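Local coordinates for TRAP dicarboxylate ABC transporter, substrate-binding protein (Roseobacter denitrificans, PDB 4OVQ) that binds beta-D-glucuronate in the cleft between its lobes and, as a periplasmic solute-binding protein, probably hands it to a TRAP transporter, at residues A[30-35]-A[188-193]; A[87-92]-A[138-143]; A[99-102]-A[106-109]; A[204-209]-A[228-233]; A[216-221]-A[283-288]. All blocks are in the same frame, centred on the assembly; numbering follows the deposited sequence.

Contact 1 of 5, residues A[30-35]-A[188-193]; sequences NIHVDG and MAFAEV. With BDP (beta-D-glucopyranuronic acid), chain C.
Ile-31 and Phe-190 meet at the ligand cleft of this two-lobed solute-binding protein, the one in the loop after strand 25-29, the other in the loop between strand 184-187 and helix 193-199. Their apolar contact is small: Ile-31 CD1 comes to the rim of the phenyl ring, near its plane, 3.8 Å from Phe-190 CD2. With CG1 anti to the backbone N (chi1 -156°), the ethyl branch of Ile-31 extends toward the ring and the sugar, and CG2 lies over one face of the His-32 imidazole. The same CD1 touches O4 of the glucuronate at 3.6 Å.

The second interaction is an aromatic-sugar one. Phe-190 turns a ring face to the glucuronate, whose C5 sits 3.5 Å above the plane of that ring, over its centre, while the carboxylate carbon C6 is 3.3 Å from Phe-190 CD1. Arg-167, which bonds the glucuronate through NH1, also lies against Phe-190. An alanine in place of Phe-190 would probably leave the C5-C6 side of the sugar without its aromatic cover, and Ile-31 CD1 without its neighbour.

Polar recognition here falls to His-32, whose ring stacks with Tyr-36. Its NE2 donates in the plane of the imidazole to glucuronate O2, at 2.9 Å with an N-H...O angle of 147°.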
# COMPACT_ATOMS: atom_id res chain seq x y z
N ASN A 30 -7.73 -1.24 10.10
CA ASN A 30 -6.33 -1.47 9.75
C ASN A 30 -6.16 -2.97 9.59
O ASN A 30 -6.70 -3.75 10.39
CB ASN A 30 -5.41 -0.92 10.86
CG ASN A 30 -3.98 -1.47 10.81
OD1 ASN A 30 -3.38 -1.53 9.75
ND2 ASN A 30 -3.41 -1.84 11.96
N ILE A 31 -5.42 -3.41 8.58
CA ILE A 31 -5.28 -4.85 8.31
C ILE A 31 -4.19 -5.53 9.13
O ILE A 31 -4.16 -6.76 9.21
CB ILE A 31 -5.04 -5.11 6.79
CG1 ILE A 31 -5.46 -6.52 6.34
CG2 ILE A 31 -3.62 -4.77 6.38
CD1 ILE A 31 -5.74 -6.56 4.80
N HIS A 32 -3.32 -4.75 9.79
CA HIS A 32 -2.06 -5.26 10.33
C HIS A 32 -2.15 -5.80 11.75
O HIS A 32 -3.12 -5.56 12.46
CB HIS A 32 -0.93 -4.23 10.17
CG HIS A 32 -0.55 -4.02 8.75
ND1 HIS A 32 0.18 -4.95 8.04
CD2 HIS A 32 -0.85 -3.03 7.87
CE1 HIS A 32 0.32 -4.54 6.79
NE2 HIS A 32 -0.29 -3.38 6.66
N VAL A 33 -1.11 -6.52 12.14
CA VAL A 33 -1.06 -7.16 13.45
C VAL A 33 -0.41 -6.29 14.50
O VAL A 33 -0.04 -5.15 14.22
CB VAL A 33 -0.29 -8.46 13.37
CG1 VAL A 33 -0.96 -9.39 12.37
CG2 VAL A 33 1.13 -8.17 12.96
N ASP A 34 -0.26 -6.85 15.70
CA ASP A 34 0.29 -6.09 16.78
C ASP A 34 1.72 -5.65 16.53
O ASP A 34 2.54 -6.41 16.00
CB ASP A 34 0.26 -6.88 18.10
CG ASP A 34 -1.14 -7.13 18.63
OD1 ASP A 34 -2.10 -6.47 18.18
OD2 ASP A 34 -1.28 -8.00 19.52
N GLY A 35 2.02 -4.43 16.95
CA GLY A 35 3.36 -3.92 16.87
C GLY A 35 3.80 -3.45 15.52
O GLY A 35 4.89 -2.86 15.38
N MSE A 188 -6.10 -11.80 -4.83
CA MSE A 188 -6.59 -12.50 -3.67
C MSE A 188 -6.45 -11.61 -2.45
O MSE A 188 -5.49 -10.84 -2.33
CB MSE A 188 -5.73 -13.76 -3.49
CG MSE A 188 -6.09 -14.62 -2.36
SE MSE A 188 -4.83 -16.11 -2.14
CE MSE A 188 -4.76 -16.76 -3.81
N ALA A 189 -7.39 -11.74 -1.53
CA ALA A 189 -7.34 -11.05 -0.26
C ALA A 189 -6.05 -11.38 0.50
O ALA A 189 -5.65 -12.52 0.55
CB ALA A 189 -8.55 -11.44 0.56
N PHE A 190 -5.46 -10.37 1.12
CA PHE A 190 -4.22 -10.50 1.85
C PHE A 190 -4.30 -11.61 2.89
O PHE A 190 -3.34 -12.34 3.08
CB PHE A 190 -3.94 -9.16 2.52
CG PHE A 190 -2.55 -8.99 3.07
CD1 PHE A 190 -1.43 -9.38 2.37
CD2 PHE A 190 -2.39 -8.38 4.32
CE1 PHE A 190 -0.14 -9.13 2.91
CE2 PHE A 190 -1.11 -8.17 4.84
CZ PHE A 190 -0.03 -8.55 4.14
N ALA A 191 -5.44 -11.71 3.57
CA ALA A 191 -5.62 -12.65 4.67
C ALA A 191 -5.45 -14.10 4.20
O ALA A 191 -5.04 -14.95 5.01
CB ALA A 191 -7.01 -12.48 5.30
N GLU A 192 -5.73 -14.35 2.93
CA GLU A 192 -5.80 -15.72 2.39
C GLU A 192 -4.47 -16.18 1.78
O GLU A 192 -4.29 -17.33 1.41
CB GLU A 192 -6.93 -15.82 1.39
CG GLU A 192 -8.25 -15.79 2.09
CD GLU A 192 -9.40 -16.08 1.19
OE1 GLU A 192 -9.27 -15.74 -0.00
OE2 GLU A 192 -10.43 -16.64 1.66
N VAL A 193 -3.51 -15.27 1.73
CA VAL A 193 -2.23 -15.57 1.06
C VAL A 193 -1.38 -16.67 1.77
O VAL A 193 -0.82 -17.53 1.09
CB VAL A 193 -1.42 -14.29 0.85
CG1 VAL A 193 -0.09 -14.63 0.15
CG2 VAL A 193 -2.26 -13.26 0.05
C1 BDP C . 0.71 -4.40 2.48
C2 BDP C . -0.22 -3.25 2.75
C3 BDP C . -1.53 -3.82 3.11
C4 BDP C . -2.04 -4.67 1.99
C5 BDP C . -1.05 -5.77 1.67
C6 BDP C . -1.50 -6.65 0.49
O2 BDP C . 0.33 -2.56 3.92
O3 BDP C . -2.44 -2.66 3.20
O4 BDP C . -3.36 -5.26 2.36
O5 BDP C . 0.23 -5.23 1.37
O6A BDP C . -2.73 -6.90 0.34
O1 BDP C . 1.99 -3.99 2.11
O6B BDP C . -0.55 -7.17 -0.15

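Contact 2 of 5, residues A[87-92]-A[138-143]; sequences FNLGPI and LAWYDA
Leu-89 and Trp-140 make the main apolar contact, crossing at about a right angle. Both methyls of the leucine converge on a single corner of the indole: CD1 and CD2 of Leu-89 each lie 4.1 Å from CZ3 of Trp-140, and CD1 sits near the plane of the ring, so the approach is to the edge. Trp-140 keeps CG beside its backbone N (chi1 -56°), which swings the six-membered ring toward helix 89-92; Phe-115 and Leu-118 of helix 111-118 pack on the same side chain. A looser touch brings Asn-88 ND2 to 4.3 Å from the methyl CB of Ala-143.

In the fold, strands 84-88 and 135-141 lie on the two sides of strand 234-239 in a five-stranded mixed sheet, each antiparallel to it, and the contact bridges over strand 234-239 at the ends where the chain leaves the sheet.

The polar interactions centre on Asn-88, which N-caps helix 89-92. Its OD1 accepts from Gly-90 N at 2.9 Å, with the donor standing well above the carbonyl plane, 40° out of it. A CB on Gly-90 would run into Asn-88 OD1. The amide nitrogen ND2 bonds to Glu-234 OE2, which also hydrogen-bonds the glucuronate, and Asn-88 N donates to Gln-70 OE1. Asn-88 thus belongs to the sugar pocket while capping the helix. On the other segment, Ala-143 O pairs with Asn-208 ND2.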
# COMPACT_ATOMS: atom_id res chain seq x y z
N PHE A 87 -5.53 2.84 4.57
CA PHE A 87 -5.60 2.12 3.32
C PHE A 87 -4.30 2.28 2.49
O PHE A 87 -3.80 3.39 2.24
CB PHE A 87 -6.79 2.60 2.47
CG PHE A 87 -8.12 2.36 3.09
CD1 PHE A 87 -8.38 1.18 3.77
CD2 PHE A 87 -9.11 3.33 2.99
CE1 PHE A 87 -9.62 0.95 4.35
CE2 PHE A 87 -10.35 3.13 3.55
CZ PHE A 87 -10.61 1.94 4.23
N ASN A 88 -3.81 1.14 2.02
CA ASN A 88 -2.82 1.14 0.94
C ASN A 88 -3.48 1.68 -0.33
O ASN A 88 -4.65 1.38 -0.60
CB ASN A 88 -2.42 -0.30 0.69
CG ASN A 88 -1.23 -0.45 -0.25
OD1 ASN A 88 -1.41 -0.68 -1.46
ND2 ASN A 88 -0.03 -0.44 0.30
N LEU A 89 -2.77 2.47 -1.12
CA LEU A 89 -3.41 3.03 -2.33
C LEU A 89 -3.65 2.02 -3.45
O LEU A 89 -4.44 2.29 -4.34
CB LEU A 89 -2.65 4.26 -2.85
CG LEU A 89 -3.32 5.55 -2.39
CD1 LEU A 89 -3.27 5.74 -0.89
CD2 LEU A 89 -2.72 6.77 -3.11
N GLY A 90 -3.01 0.86 -3.37
CA GLY A 90 -3.20 -0.19 -4.37
C GLY A 90 -4.65 -0.53 -4.64
O GLY A 90 -5.14 -0.43 -5.76
N PRO A 91 -5.39 -0.93 -3.62
CA PRO A 91 -6.82 -1.25 -3.78
C PRO A 91 -7.73 -0.04 -3.94
O PRO A 91 -8.90 -0.20 -4.30
CB PRO A 91 -7.14 -2.05 -2.51
CG PRO A 91 -5.80 -2.43 -1.93
CD PRO A 91 -4.89 -1.32 -2.30
N ILE A 92 -7.21 1.16 -3.70
CA ILE A 92 -7.94 2.40 -4.02
C ILE A 92 -7.92 2.73 -5.52
O ILE A 92 -8.86 3.37 -6.05
CB ILE A 92 -7.43 3.60 -3.20
CG1 ILE A 92 -7.68 3.35 -1.70
CG2 ILE A 92 -8.07 4.91 -3.68
CD1 ILE A 92 -7.20 4.40 -0.82
N LEU A 138 -5.87 12.17 4.82
CA LEU A 138 -5.44 13.09 5.87
C LEU A 138 -3.94 13.13 6.07
O LEU A 138 -3.41 14.15 6.50
CB LEU A 138 -6.07 12.71 7.20
CG LEU A 138 -7.60 12.74 7.25
CD1 LEU A 138 -8.05 12.15 8.58
CD2 LEU A 138 -8.15 14.17 7.08
N ALA A 139 -3.24 12.05 5.74
CA ALA A 139 -1.80 11.96 5.85
C ALA A 139 -1.32 10.73 5.12
O ALA A 139 -2.12 9.81 4.88
CB ALA A 139 -1.38 11.92 7.30
N TRP A 140 -0.04 10.71 4.78
CA TRP A 140 0.55 9.62 4.05
C TRP A 140 1.46 8.74 4.96
O TRP A 140 2.32 9.23 5.71
CB TRP A 140 1.40 10.14 2.88
CG TRP A 140 0.71 11.03 1.91
CD1 TRP A 140 1.00 12.35 1.67
CD2 TRP A 140 -0.36 10.69 1.02
NE1 TRP A 140 0.16 12.85 0.71
CE2 TRP A 140 -0.67 11.85 0.28
CE3 TRP A 140 -1.09 9.52 0.78
CZ2 TRP A 140 -1.69 11.88 -0.67
CZ3 TRP A 140 -2.10 9.56 -0.19
CH2 TRP A 140 -2.39 10.73 -0.89
N TYR A 141 1.31 7.43 4.83
CA TYR A 141 2.16 6.47 5.52
C TYR A 141 3.11 5.79 4.54
O TYR A 141 2.78 5.63 3.35
CB TYR A 141 1.28 5.36 6.12
CG TYR A 141 0.63 5.59 7.46
CD1 TYR A 141 0.71 6.80 8.15
CD2 TYR A 141 -0.07 4.54 8.05
CE1 TYR A 141 0.10 6.94 9.39
CE2 TYR A 141 -0.67 4.67 9.27
CZ TYR A 141 -0.59 5.85 9.94
OH TYR A 141 -1.21 5.95 11.17
N ASP A 142 4.28 5.38 5.03
CA ASP A 142 5.27 4.61 4.28
C ASP A 142 4.90 3.13 4.30
O ASP A 142 4.50 2.58 5.34
CB ASP A 142 6.62 4.79 5.00
CG ASP A 142 7.83 4.47 4.13
OD1 ASP A 142 7.72 3.80 3.09
OD2 ASP A 142 8.93 4.93 4.51
N ALA A 143 5.02 2.47 3.14
CA ALA A 143 4.93 1.00 3.06
C ALA A 143 6.08 0.45 2.24
O ALA A 143 6.01 -0.68 1.74
CB ALA A 143 3.59 0.55 2.47

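Contact 3 of 5, residues A[99-102]-A[106-109]; sequences ANVV and FIFK
The long loop between helix 89-92 and helix 111-118 folds back on itself where Val-101 and Val-102 meet Ile-107 and Phe-108. Ile-107 has CG1 anti to its backbone N (chi1 -164°) and the rest of the chain extended, so that its terminal methyl CD1 touches Val-101 at two atoms. It lies 3.6 Å from the carbonyl O of Val-101 and 3.8 Å from Val-101 CG2, the two side chains crossing at about a right angle.

Phe-108 meets Val-102 with its ring edge. The CB of Val-102 is in the plane of the ring, 4.0 Å from Phe-108 CE2, and Val-102 CG1 touches Phe-108 CZ at 3.9 Å. One face of the same ring is covered from its own segment by Ile-107 CG2, standing 3.6 Å above the plane toward the rim.

The valines belong to a 3-10 turn, in which Val-102 N bonds to Ala-99 O at 3.2 Å. Leu-317, Val-318 and Ile-321 of helix 315-322 pack on Val-101, which ties the loop to the C-terminal helix, while Phe-108 reaches His-113, Met-114 and Val-117 of helix 111-118. This is interior hydrophobic packing away from the sugar site: the side chain of Val-102 is about 12 Å from the bound glucuronate. Pro-233, next to the ligand-binding Glu-234, rests against that valine.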
# COMPACT_ATOMS: atom_id res chain seq x y z
N ALA A 99 -5.44 8.17 -8.17
CA ALA A 99 -4.73 7.40 -7.15
C ALA A 99 -4.08 6.20 -7.78
O ALA A 99 -3.05 5.71 -7.31
CB ALA A 99 -5.67 6.96 -6.05
N ASN A 100 -4.68 5.71 -8.85
CA ASN A 100 -4.17 4.57 -9.56
C ASN A 100 -2.76 4.78 -10.12
O ASN A 100 -2.04 3.83 -10.36
CB ASN A 100 -5.15 4.19 -10.67
CG ASN A 100 -5.20 2.70 -10.93
OD1 ASN A 100 -4.87 1.88 -10.08
ND2 ASN A 100 -5.68 2.34 -12.12
N VAL A 101 -2.33 6.03 -10.29
CA VAL A 101 -0.99 6.30 -10.79
C VAL A 101 0.14 5.73 -9.91
O VAL A 101 1.18 5.34 -10.41
CB VAL A 101 -0.77 7.81 -11.07
CG1 VAL A 101 -0.44 8.57 -9.82
CG2 VAL A 101 0.32 7.99 -12.10
N VAL A 102 -0.09 5.59 -8.60
CA VAL A 102 0.98 5.13 -7.71
C VAL A 102 1.13 3.61 -7.76
O VAL A 102 2.10 3.06 -7.22
CB VAL A 102 0.80 5.63 -6.24
CG1 VAL A 102 0.67 7.14 -6.21
CG2 VAL A 102 -0.37 5.00 -5.57
N PHE A 106 7.40 0.56 -11.19
CA PHE A 106 8.62 1.31 -11.49
C PHE A 106 8.37 2.80 -11.77
O PHE A 106 9.13 3.42 -12.54
CB PHE A 106 9.37 0.65 -12.66
CG PHE A 106 9.76 -0.79 -12.39
CD1 PHE A 106 10.80 -1.09 -11.52
CD2 PHE A 106 9.10 -1.83 -13.02
CE1 PHE A 106 11.16 -2.40 -11.27
CE2 PHE A 106 9.46 -3.14 -12.79
CZ PHE A 106 10.50 -3.42 -11.91
N ILE A 107 7.35 3.40 -11.15
CA ILE A 107 7.08 4.82 -11.37
C ILE A 107 7.86 5.75 -10.42
O ILE A 107 8.16 6.89 -10.77
CB ILE A 107 5.58 5.16 -11.35
CG1 ILE A 107 5.38 6.55 -11.97
CG2 ILE A 107 5.02 5.08 -9.95
CD1 ILE A 107 3.94 6.98 -12.03
N PHE A 108 8.19 5.26 -9.24
CA PHE A 108 9.08 5.98 -8.34
C PHE A 108 10.45 5.31 -8.36
O PHE A 108 10.55 4.12 -8.61
CB PHE A 108 8.50 6.00 -6.92
CG PHE A 108 7.10 6.53 -6.85
CD1 PHE A 108 6.83 7.86 -7.17
CD2 PHE A 108 6.04 5.72 -6.48
CE1 PHE A 108 5.53 8.36 -7.11
CE2 PHE A 108 4.75 6.21 -6.41
CZ PHE A 108 4.50 7.54 -6.73
N LYS A 109 11.51 6.08 -8.15
CA LYS A 109 12.85 5.51 -8.09
C LYS A 109 13.13 4.92 -6.71
O LYS A 109 13.96 4.03 -6.58
CB LYS A 109 13.91 6.58 -8.42
CG LYS A 109 13.43 7.67 -9.37
CD LYS A 109 14.53 8.66 -9.72
CE LYS A 109 14.19 9.36 -11.03
NZ LYS A 109 14.76 10.74 -11.09

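Contact 4 of 5, residues A[204-209]-A[228-233]; sequences GAENNW and QHLIIP. With BDP (beta-D-glucopyranuronic acid), chain C.
Glu-206 reaches across to His-229 along its whole side chain. Its CB lies in the plane of the imidazole, 3.4 Å from His-229 CE1. CG takes the position between the backbone N and the carbonyl carbon (chi1 45°) and passes 3.5 Å from His-229 NE2; a second bend at chi2 then turns the carboxylate back to the ring. There OE2 accepts from His-229 NE2 at 2.8 Å, in a nearly straight bond (163°) on its anti side, the carboxylate and ring planes 45° apart. The same oxygen forms a salt bridge with Arg-146 NE and touches Leu-230 CD1 at 3.6 Å.

Strands 204-207 and 223-230 flank strand 146-150 in a four-stranded mixed sheet, each antiparallel to it. Through Arg-146, whose NH1 bonds the glucuronate, Glu-206 acts as a second-shell residue.

Asn-207 points the other way, to the sugar. OD1 receives O1 of the glucuronate at 2.6 Å, and ND2 donates to O5 at 3.0 Å. A leucine in place of Asn-207 would probably leave both sugar oxygens without these partners. Asn-208 N donates in the carbonyl plane to a lone pair of Asn-207 OD1.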
# COMPACT_ATOMS: atom_id res chain seq x y z
N GLY A 204 3.88 -17.80 -5.32
CA GLY A 204 4.56 -16.67 -4.74
C GLY A 204 3.63 -15.49 -4.59
O GLY A 204 2.43 -15.55 -4.91
N ALA A 205 4.21 -14.41 -4.09
CA ALA A 205 3.50 -13.17 -3.92
C ALA A 205 4.54 -12.05 -3.90
O ALA A 205 5.67 -12.24 -4.33
CB ALA A 205 2.70 -13.22 -2.63
N GLU A 206 4.16 -10.85 -3.47
CA GLU A 206 5.09 -9.74 -3.43
C GLU A 206 4.67 -8.74 -2.36
O GLU A 206 3.47 -8.50 -2.15
CB GLU A 206 5.22 -9.09 -4.81
CG GLU A 206 3.93 -8.83 -5.58
CD GLU A 206 3.19 -7.56 -5.14
OE1 GLU A 206 1.98 -7.66 -4.78
OE2 GLU A 206 3.80 -6.45 -5.17
N ASN A 207 5.65 -8.17 -1.66
CA ASN A 207 5.35 -7.25 -0.59
C ASN A 207 6.60 -6.65 0.00
O ASN A 207 7.69 -6.99 -0.39
CB ASN A 207 4.51 -7.91 0.50
CG ASN A 207 3.42 -6.99 1.00
OD1 ASN A 207 3.71 -5.87 1.40
ND2 ASN A 207 2.16 -7.43 0.92
N ASN A 208 6.42 -5.72 0.94
CA ASN A 208 7.56 -5.14 1.65
C ASN A 208 8.09 -6.11 2.73
O ASN A 208 7.47 -7.13 3.03
CB ASN A 208 7.14 -3.81 2.26
CG ASN A 208 5.88 -3.92 3.10
OD1 ASN A 208 5.73 -4.80 3.94
ND2 ASN A 208 4.93 -2.99 2.88
N TRP A 209 9.24 -5.79 3.32
CA TRP A 209 9.81 -6.67 4.34
C TRP A 209 8.91 -6.91 5.53
O TRP A 209 8.75 -8.04 5.98
CB TRP A 209 11.17 -6.18 4.86
CG TRP A 209 12.29 -6.29 3.90
CD1 TRP A 209 12.86 -5.28 3.21
CD2 TRP A 209 13.02 -7.48 3.56
NE1 TRP A 209 13.89 -5.75 2.44
CE2 TRP A 209 14.02 -7.10 2.64
CE3 TRP A 209 12.91 -8.83 3.92
CZ2 TRP A 209 14.92 -8.02 2.08
CZ3 TRP A 209 13.81 -9.74 3.36
CH2 TRP A 209 14.80 -9.32 2.45
N GLN A 228 11.70 -4.75 -6.10
CA GLN A 228 11.24 -3.41 -5.77
C GLN A 228 10.43 -2.80 -6.91
O GLN A 228 10.61 -1.65 -7.30
CB GLN A 228 12.44 -2.54 -5.42
CG GLN A 228 13.20 -3.04 -4.20
CD GLN A 228 14.46 -2.25 -3.92
OE1 GLN A 228 15.12 -1.76 -4.84
NE2 GLN A 228 14.81 -2.13 -2.65
N HIS A 229 9.47 -3.59 -7.41
CA HIS A 229 8.70 -3.27 -8.61
C HIS A 229 7.54 -2.32 -8.36
O HIS A 229 7.06 -1.69 -9.30
CB HIS A 229 8.16 -4.56 -9.23
CG HIS A 229 7.44 -5.44 -8.24
ND1 HIS A 229 8.05 -6.52 -7.65
CD2 HIS A 229 6.19 -5.38 -7.74
CE1 HIS A 229 7.19 -7.09 -6.81
NE2 HIS A 229 6.06 -6.40 -6.84
N LEU A 230 7.08 -2.23 -7.11
CA LEU A 230 6.01 -1.31 -6.75
C LEU A 230 6.43 -0.55 -5.49
O LEU A 230 6.96 -1.18 -4.54
CB LEU A 230 4.71 -2.08 -6.48
CG LEU A 230 3.98 -2.62 -7.72
CD1 LEU A 230 2.92 -3.66 -7.35
CD2 LEU A 230 3.35 -1.47 -8.50
N ILE A 231 6.18 0.77 -5.49
CA ILE A 231 6.41 1.61 -4.33
C ILE A 231 5.11 2.41 -4.15
O ILE A 231 4.87 3.41 -4.82
CB ILE A 231 7.63 2.52 -4.56
CG1 ILE A 231 8.86 1.65 -4.79
CG2 ILE A 231 7.85 3.41 -3.36
CD1 ILE A 231 10.14 2.47 -5.13
N ILE A 232 4.24 1.88 -3.29
CA ILE A 232 2.88 2.36 -3.13
C ILE A 232 2.72 2.96 -1.73
O ILE A 232 3.03 2.29 -0.74
CB ILE A 232 1.90 1.18 -3.31
CG1 ILE A 232 2.12 0.50 -4.66
CG2 ILE A 232 0.49 1.65 -3.15
CD1 ILE A 232 1.21 -0.69 -4.91
N PRO A 233 2.23 4.20 -1.63
CA PRO A 233 2.04 4.81 -0.31
C PRO A 233 0.72 4.34 0.29
O PRO A 233 -0.13 3.75 -0.39
CB PRO A 233 1.95 6.30 -0.63
CG PRO A 233 1.33 6.35 -1.98
CD PRO A 233 1.91 5.16 -2.71
C1 BDP C . 0.71 -4.40 2.48
C2 BDP C . -0.22 -3.25 2.75
C3 BDP C . -1.53 -3.82 3.11
C4 BDP C . -2.04 -4.67 1.99
C5 BDP C . -1.05 -5.77 1.67
C6 BDP C . -1.50 -6.65 0.49
O2 BDP C . 0.33 -2.56 3.92
O3 BDP C . -2.44 -2.66 3.20
O4 BDP C . -3.36 -5.26 2.36
O5 BDP C . 0.23 -5.23 1.37
O6A BDP C . -2.73 -6.90 0.34
O1 BDP C . 1.99 -3.99 2.11
O6B BDP C . -0.55 -7.17 -0.15

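Contact 5 of 5, residues A[216-221]-A[283-288]; sequences GHFEVA and AGVVVN
Phe-218 and Val-285 bring their backbones to 7.0 Å between CA atoms, at a place where short helix 217-220 runs past the turn leading from helix 248-282 into strand 286-289. Gly-284 ends the long helix in a Schellman motif with positive phi, and its backbone angles would jam a CB against the preceding carbonyl oxygen.

The phenylalanine carries the contact. Its CG lies between the backbone N and the carbonyl carbon (chi1 76°), which directs the ring at the turn. Val-285 CG2 packs at the base of the side chain, 3.9 Å from Phe-218 CB and 4.0 Å from Phe-218 CD2, the two side chains crossing at about a right angle. Further out, Ala-283 CB meets the ring edge near its plane, 3.8 Å from Phe-218 CE2. Glu-219 folds back so that its CG stands over one face of the ring, toward the rim. Val-280 of helix 248-282 and Tyr-212 of helix 209-214 touch both Phe-218 and Val-285.

One water spans the outer side, donating to Glu-219 OE1 at 2.8 Å and to Ala-283 O at 3.1 Å.

About 14 Å from the sugar at Phe-218, this is packing that holds short helix 217-220 against the turn between helix 248-282 and edge strand 286-289. Direct contact between the segments is thus apolar, buried at Val-285 and more open toward Ala-283, with the polar link made by a single bridging water.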
# COMPACT_ATOMS: atom_id res chain seq x y z
N GLY A 216 3.76 -14.25 8.22
CA GLY A 216 4.33 -15.58 8.20
C GLY A 216 4.68 -16.07 6.80
O GLY A 216 5.14 -17.20 6.63
N HIS A 217 4.49 -15.23 5.79
CA HIS A 217 4.71 -15.69 4.43
C HIS A 217 6.13 -16.22 4.26
O HIS A 217 6.37 -17.16 3.51
CB HIS A 217 4.46 -14.59 3.39
CG HIS A 217 3.03 -14.15 3.30
ND1 HIS A 217 2.65 -13.04 2.58
CD2 HIS A 217 1.90 -14.65 3.84
CE1 HIS A 217 1.34 -12.87 2.70
NE2 HIS A 217 0.86 -13.83 3.47
N PHE A 218 7.09 -15.64 4.97
CA PHE A 218 8.48 -16.04 4.80
C PHE A 218 8.68 -17.51 5.17
O PHE A 218 9.59 -18.14 4.65
CB PHE A 218 9.40 -15.12 5.60
CG PHE A 218 9.41 -15.38 7.07
CD1 PHE A 218 8.45 -14.84 7.90
CD2 PHE A 218 10.40 -16.16 7.63
CE1 PHE A 218 8.48 -15.08 9.27
CE2 PHE A 218 10.43 -16.40 8.97
CZ PHE A 218 9.49 -15.88 9.80
N GLU A 219 7.84 -18.06 6.06
CA GLU A 219 7.95 -19.48 6.47
C GLU A 219 7.51 -20.45 5.39
O GLU A 219 7.87 -21.62 5.41
CB GLU A 219 7.09 -19.76 7.72
CG GLU A 219 7.53 -19.05 8.99
CD GLU A 219 8.79 -19.66 9.60
OE1 GLU A 219 9.36 -20.59 8.98
OE2 GLU A 219 9.22 -19.21 10.69
N VAL A 220 6.71 -19.95 4.46
CA VAL A 220 6.13 -20.77 3.41
C VAL A 220 6.53 -20.32 2.00
O VAL A 220 6.05 -20.88 1.03
CB VAL A 220 4.58 -20.83 3.51
CG1 VAL A 220 4.14 -21.60 4.75
CG2 VAL A 220 3.94 -19.44 3.53
N ALA A 221 7.42 -19.32 1.93
CA ALA A 221 7.97 -18.77 0.69
C ALA A 221 9.36 -18.17 0.95
O ALA A 221 9.54 -16.95 1.04
CB ALA A 221 7.02 -17.69 0.15
N ALA A 283 16.22 -16.55 9.99
CA ALA A 283 15.37 -17.73 10.01
C ALA A 283 15.59 -18.59 8.78
O ALA A 283 15.01 -19.67 8.66
CB ALA A 283 13.92 -17.31 10.09
N GLY A 284 16.42 -18.09 7.87
CA GLY A 284 16.89 -18.91 6.78
C GLY A 284 16.48 -18.43 5.41
O GLY A 284 16.76 -19.11 4.42
N VAL A 285 15.80 -17.29 5.33
CA VAL A 285 15.39 -16.78 4.04
C VAL A 285 16.60 -16.50 3.18
O VAL A 285 17.60 -15.94 3.64
CB VAL A 285 14.53 -15.49 4.15
CG1 VAL A 285 14.34 -14.87 2.76
CG2 VAL A 285 13.20 -15.82 4.80
N VAL A 286 16.50 -16.92 1.93
CA VAL A 286 17.54 -16.67 0.95
C VAL A 286 17.20 -15.44 0.13
O VAL A 286 16.25 -15.44 -0.65
CB VAL A 286 17.68 -17.87 -0.01
CG1 VAL A 286 18.66 -17.52 -1.12
CG2 VAL A 286 18.13 -19.11 0.75
N VAL A 287 18.00 -14.39 0.32
CA VAL A 287 17.73 -13.11 -0.32
C VAL A 287 18.64 -12.91 -1.52
O VAL A 287 19.83 -13.26 -1.49
CB VAL A 287 17.98 -11.94 0.67
CG1 VAL A 287 17.59 -10.62 0.05
CG2 VAL A 287 17.21 -12.16 1.95
N ASN A 288 18.07 -12.37 -2.59
CA ASN A 288 18.87 -11.91 -3.72
C ASN A 288 18.47 -10.52 -4.21
O ASN A 288 17.30 -10.12 -4.16
CB ASN A 288 18.83 -12.93 -4.86
CG ASN A 288 17.48 -12.99 -5.53
OD1 ASN A 288 16.54 -13.54 -4.97
ND2 ASN A 288 17.38 -12.44 -6.74
O HOH W 1 11.99 -20.18 8.11

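Overall arrangement
Starting from the N terminus, contact 1 opens at 30-35 and closes only at 188-193, bringing two cleft loops together round the sugar. Nested inside that loop, contact 2 joins 87-92 to 138-143 over strand 234-239 of the five-stranded sheet, and contact 3 is nested in turn within contact 2, a fold-back of the intervening loop packed against Leu-89. After contact 1 has closed, contacts 4 and 5 cross each other along the chain, 216-221 lying between the two segments of contact 4; they involve the four-stranded sheet, where strands 223-230 and 286-289 are neighbours. Contact 4 touches contacts 1, 2, 3 and 5, and shares the glucuronate with contact 1.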